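Local coordinates for putative HAD-hydrolase YfnB (Bacillus subtilis, PDB 3ED5), which is a putative hydrolase of the HAD-like superfamily, assigned to the YjjG family and probably acting as a 5'-nucleotidase, at residues Leu198-Met203 with Ile215-Ile220. Numbering follows the deposited sequence. Where two conformers were deposited one is given.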
ATOM      1  N   LEU A 198      -3.268  -8.917 -15.323  1.00 33.88           N
ATOM      2  CA  LEU A 198      -2.877  -7.526 -15.602  1.00 33.13           C
ATOM      3  C   LEU A 198      -1.381  -7.332 -15.836  1.00 33.43           C
ATOM      4  O   LEU A 198      -0.556  -7.966 -15.178  1.00 33.73           O
ATOM      5  CB  LEU A 198      -3.279  -6.601 -14.443  1.00 33.17           C
ATOM      6  CG  LEU A 198      -4.733  -6.687 -13.946  1.00 32.92           C
ATOM      7  CD1 LEU A 198      -4.871  -5.792 -12.774  1.00 36.83           C
ATOM      8  CD2 LEU A 198      -5.700  -6.271 -15.089  1.00 32.89           C
ATOM      9  N   ASP A 199      -1.044  -6.376 -16.705  1.00 32.13           N
ATOM     10  CA  ASP A 199       0.309  -5.822 -16.738  1.00 32.00           C
ATOM     11  C   ASP A 199       0.565  -5.158 -15.380  1.00 30.62           C
ATOM     12  O   ASP A 199      -0.363  -4.603 -14.760  1.00 29.58           O
ATOM     13  CB  ASP A 199       0.465  -4.789 -17.880  1.00 31.11           C
ATOM     14  CG  ASP A 199       0.521  -5.439 -19.253  1.00 33.51           C
ATOM     15  OD1 ASP A 199       0.543  -6.682 -19.313  1.00 32.70           O
ATOM     16  OD2 ASP A 199       0.558  -4.701 -20.264  1.00 32.62           O
ATOM     17  N   THR A 200       1.811  -5.231 -14.922  1.00 30.69           N
ATOM     18  CA  THR A 200       2.210  -4.689 -13.615  1.00 30.72           C
ATOM     19  C   THR A 200       3.416  -3.736 -13.709  1.00 30.69           C
ATOM     20  O   THR A 200       4.339  -3.947 -14.516  1.00 30.78           O
ATOM     21  CB  THR A 200       2.635  -5.839 -12.665  1.00 31.62           C
ATOM     22  OG1 THR A 200       3.586  -6.662 -13.339  1.00 30.87           O
ATOM     23  CG2 THR A 200       1.418  -6.728 -12.272  1.00 32.42           C
ATOM     24  N   CYS A 201       3.420  -2.729 -12.832  1.00 30.81           N
ATOM     25  CA  CYS A 201       4.543  -1.778 -12.724  1.00 30.79           C
ATOM     26  C   CYS A 201       5.019  -1.722 -11.266  1.00 30.83           C
ATOM     27  O   CYS A 201       4.293  -1.277 -10.401  1.00 30.99           O
ATOM     28  CB  CYS A 201       4.101  -0.399 -13.214  1.00 31.02           C
ATOM     29  SG  CYS A 201       5.462   0.808 -13.142  1.00 32.87           S
ATOM     30  N   TRP A 202       6.233  -2.207 -11.038  1.00 31.09           N
ATOM     31  CA  TRP A 202       6.832  -2.281  -9.720  1.00 31.53           C
ATOM     32  C   TRP A 202       7.569  -0.980  -9.399  1.00 31.63           C
ATOM     33  O   TRP A 202       8.564  -0.651 -10.052  1.00 31.54           O
ATOM     34  CB  TRP A 202       7.808  -3.471  -9.679  1.00 30.80           C
ATOM     35  CG  TRP A 202       8.364  -3.737  -8.297  1.00 32.82           C
ATOM     36  CD1 TRP A 202       7.758  -3.452  -7.104  1.00 34.63           C
ATOM     37  CD2 TRP A 202       9.607  -4.388  -7.985  1.00 32.50           C
ATOM     38  NE1 TRP A 202       8.568  -3.873  -6.054  1.00 33.03           N
ATOM     39  CE2 TRP A 202       9.695  -4.464  -6.570  1.00 32.74           C
ATOM     40  CE3 TRP A 202      10.652  -4.917  -8.763  1.00 33.46           C
ATOM     41  CZ2 TRP A 202      10.799  -5.023  -5.921  1.00 33.89           C
ATOM     42  CZ3 TRP A 202      11.743  -5.502  -8.120  1.00 35.73           C
ATOM     43  CH2 TRP A 202      11.812  -5.537  -6.699  1.00 34.41           C
HETATM   44  N   MSE A 203       7.063  -0.273  -8.383  1.00 32.05           N
HETATM   45  CA  MSE A 203       7.718   0.904  -7.832  0.50 32.22           C
HETATM   46  C   MSE A 203       8.831   0.408  -6.899  1.00 32.63           C
HETATM   47  O   MSE A 203       8.555  -0.192  -5.853  1.00 34.28           O
HETATM   48  CB  MSE A 203       6.660   1.735  -7.088  0.50 32.46           C
HETATM   49  CG  MSE A 203       7.196   2.936  -6.358  0.50 31.85           C
HETATM   50 SE   MSE A 203       8.033   4.235  -7.546  0.50 37.72          SE
HETATM   51  CE  MSE A 203       8.368   5.649  -6.201  0.50 31.04           C
ATOM     52  N   ILE A 215       8.053 -11.494 -11.384  1.00 39.12           N
ATOM     53  CA  ILE A 215       8.532 -10.604 -12.457  1.00 38.39           C
ATOM     54  C   ILE A 215       7.467  -9.610 -12.983  1.00 37.16           C
ATOM     55  O   ILE A 215       6.499 -10.013 -13.634  1.00 36.99           O
ATOM     56  CB  ILE A 215       9.157 -11.384 -13.660  1.00 38.43           C
ATOM     57  CG1 ILE A 215      10.192 -12.434 -13.195  1.00 40.41           C
ATOM     58  CG2 ILE A 215       9.767 -10.399 -14.727  1.00 38.09           C
ATOM     59  CD1 ILE A 215      11.339 -11.897 -12.327  1.00 41.70           C
ATOM     60  N   PRO A 216       7.688  -8.307 -12.758  1.00 35.34           N
ATOM     61  CA  PRO A 216       6.722  -7.288 -13.203  1.00 34.59           C
ATOM     62  C   PRO A 216       6.850  -6.992 -14.711  1.00 34.03           C
ATOM     63  O   PRO A 216       7.895  -7.281 -15.300  1.00 34.03           O
ATOM     64  CB  PRO A 216       7.143  -6.063 -12.395  1.00 34.80           C
ATOM     65  CG  PRO A 216       8.627  -6.224 -12.257  1.00 33.98           C
ATOM     66  CD  PRO A 216       8.859  -7.708 -12.095  1.00 34.85           C
ATOM     67  N   THR A 217       5.831  -6.382 -15.322  1.00 32.68           N
ATOM     68  CA  THR A 217       5.953  -5.955 -16.722  1.00 32.77           C
ATOM     69  C   THR A 217       6.958  -4.826 -16.815  1.00 31.45           C
ATOM     70  O   THR A 217       7.766  -4.800 -17.761  1.00 31.03           O
ATOM     71  CB  THR A 217       4.590  -5.470 -17.310  1.00 32.10           C
ATOM     72  OG1 THR A 217       3.580  -6.422 -16.944  1.00 31.45           O
ATOM     73  CG2 THR A 217       4.649  -5.315 -18.858  1.00 33.16           C
ATOM     74  N   TYR A 218       6.896  -3.901 -15.842  1.00 30.92           N
ATOM     75  CA  TYR A 218       7.821  -2.760 -15.761  1.00 30.35           C
ATOM     76  C   TYR A 218       8.338  -2.607 -14.344  1.00 31.22           C
ATOM     77  O   TYR A 218       7.674  -3.001 -13.407  1.00 30.94           O
ATOM     78  CB  TYR A 218       7.110  -1.440 -16.085  1.00 31.08           C
ATOM     79  CG  TYR A 218       6.209  -1.518 -17.285  1.00 30.92           C
ATOM     80  CD1 TYR A 218       6.728  -1.370 -18.573  1.00 33.56           C
ATOM     81  CD2 TYR A 218       4.827  -1.724 -17.121  1.00 32.36           C
ATOM     82  CE1 TYR A 218       5.908  -1.442 -19.696  1.00 32.35           C
ATOM     83  CE2 TYR A 218       3.988  -1.783 -18.243  1.00 31.02           C
ATOM     84  CZ  TYR A 218       4.549  -1.643 -19.528  1.00 33.51           C
ATOM     85  OH  TYR A 218       3.756  -1.704 -20.660  1.00 33.84           O
ATOM     86  N   GLU A 219       9.504  -1.984 -14.225  1.00 30.74           N
ATOM     87  CA  GLU A 219      10.079  -1.643 -12.925  1.00 30.65           C
ATOM     88  C   GLU A 219      10.640  -0.212 -13.029  1.00 31.34           C
ATOM     89  O   GLU A 219      11.422   0.075 -13.954  1.00 32.01           O
ATOM     90  CB  GLU A 219      11.208  -2.620 -12.600  1.00 30.55           C
ATOM     91  CG  GLU A 219      11.858  -2.263 -11.237  1.00 30.16           C
ATOM     92  CD  GLU A 219      13.014  -3.175 -10.886  1.00 31.55           C
ATOM     93  OE1 GLU A 219      13.265  -4.184 -11.604  1.00 32.61           O
ATOM     94  OE2 GLU A 219      13.688  -2.862  -9.878  1.00 33.55           O
ATOM     95  N   ILE A 220      10.262   0.664 -12.088  1.00 31.18           N
ATOM     96  CA  ILE A 220      10.720   2.066 -12.101  1.00 32.29           C
ATOM     97  C   ILE A 220      11.243   2.473 -10.727  1.00 32.57           C
ATOM     98  O   ILE A 220      10.929   1.808  -9.743  1.00 31.50           O
ATOM     99  CB  ILE A 220       9.605   3.018 -12.496  1.00 32.87           C
ATOM    100  CG1 ILE A 220       8.442   2.972 -11.501  1.00 34.04           C
ATOM    101  CG2 ILE A 220       9.059   2.609 -13.864  1.00 35.12           C
ATOM    102  CD1 ILE A 220       7.197   3.895 -11.956  1.00 34.62           C
TER
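Cys201, Trp202 and Met203 pair in parallel with Tyr218, Glu219 and Ile220, the strand axes 20° apart. Tyr218 N donates a hydrogen bond to Thr200 O, Trp202 N to Tyr218 O and Ile220 N to Trp202 O, all at 2.9 to 3.0 Å. Before the second strand begins, two threonines replace this backbone pattern with a reciprocal pair. Thr200 N bonds Thr217 OG1 at 2.9 Å, nearly straight, while Thr217 N reaches Thr200 OG1 at 3.0 Å. The first torsion of Thr200 (51°) sets OG1 between its own N and carbonyl carbon, where it meets the N-H of Thr217. A valine in place of Thr200 would probably leave Thr217 N without this acceptor and the entry to the strand less firmly held. On the face carrying Trp202, the indole and the extended Glu219 run side by side, ring and carboxylate planes 40° apart, with CE3 of Trp202 3.6 Å from CD of Glu219; the extended chain lays both CG and the carboxylate against the CE3-CZ3 side of the indole, and OE2 also bonds Asn204 ND2. Pro216 adds an apolar ring, its CB 3.8 Å from CB of Trp202. On the other face the small thiol of Cys201 fits against Ile220, SG to CD1 3.7 Å. Strand 218-220 ends the six-stranded parallel sheet of the Rossmann-like HAD core, and strand 199-203 joins it to strand 179-183. Helix 186-195 packs on Thr200, Trp202 and Pro216, whereas helix 226-230 lies against Cys201, Tyr218 and Ile220.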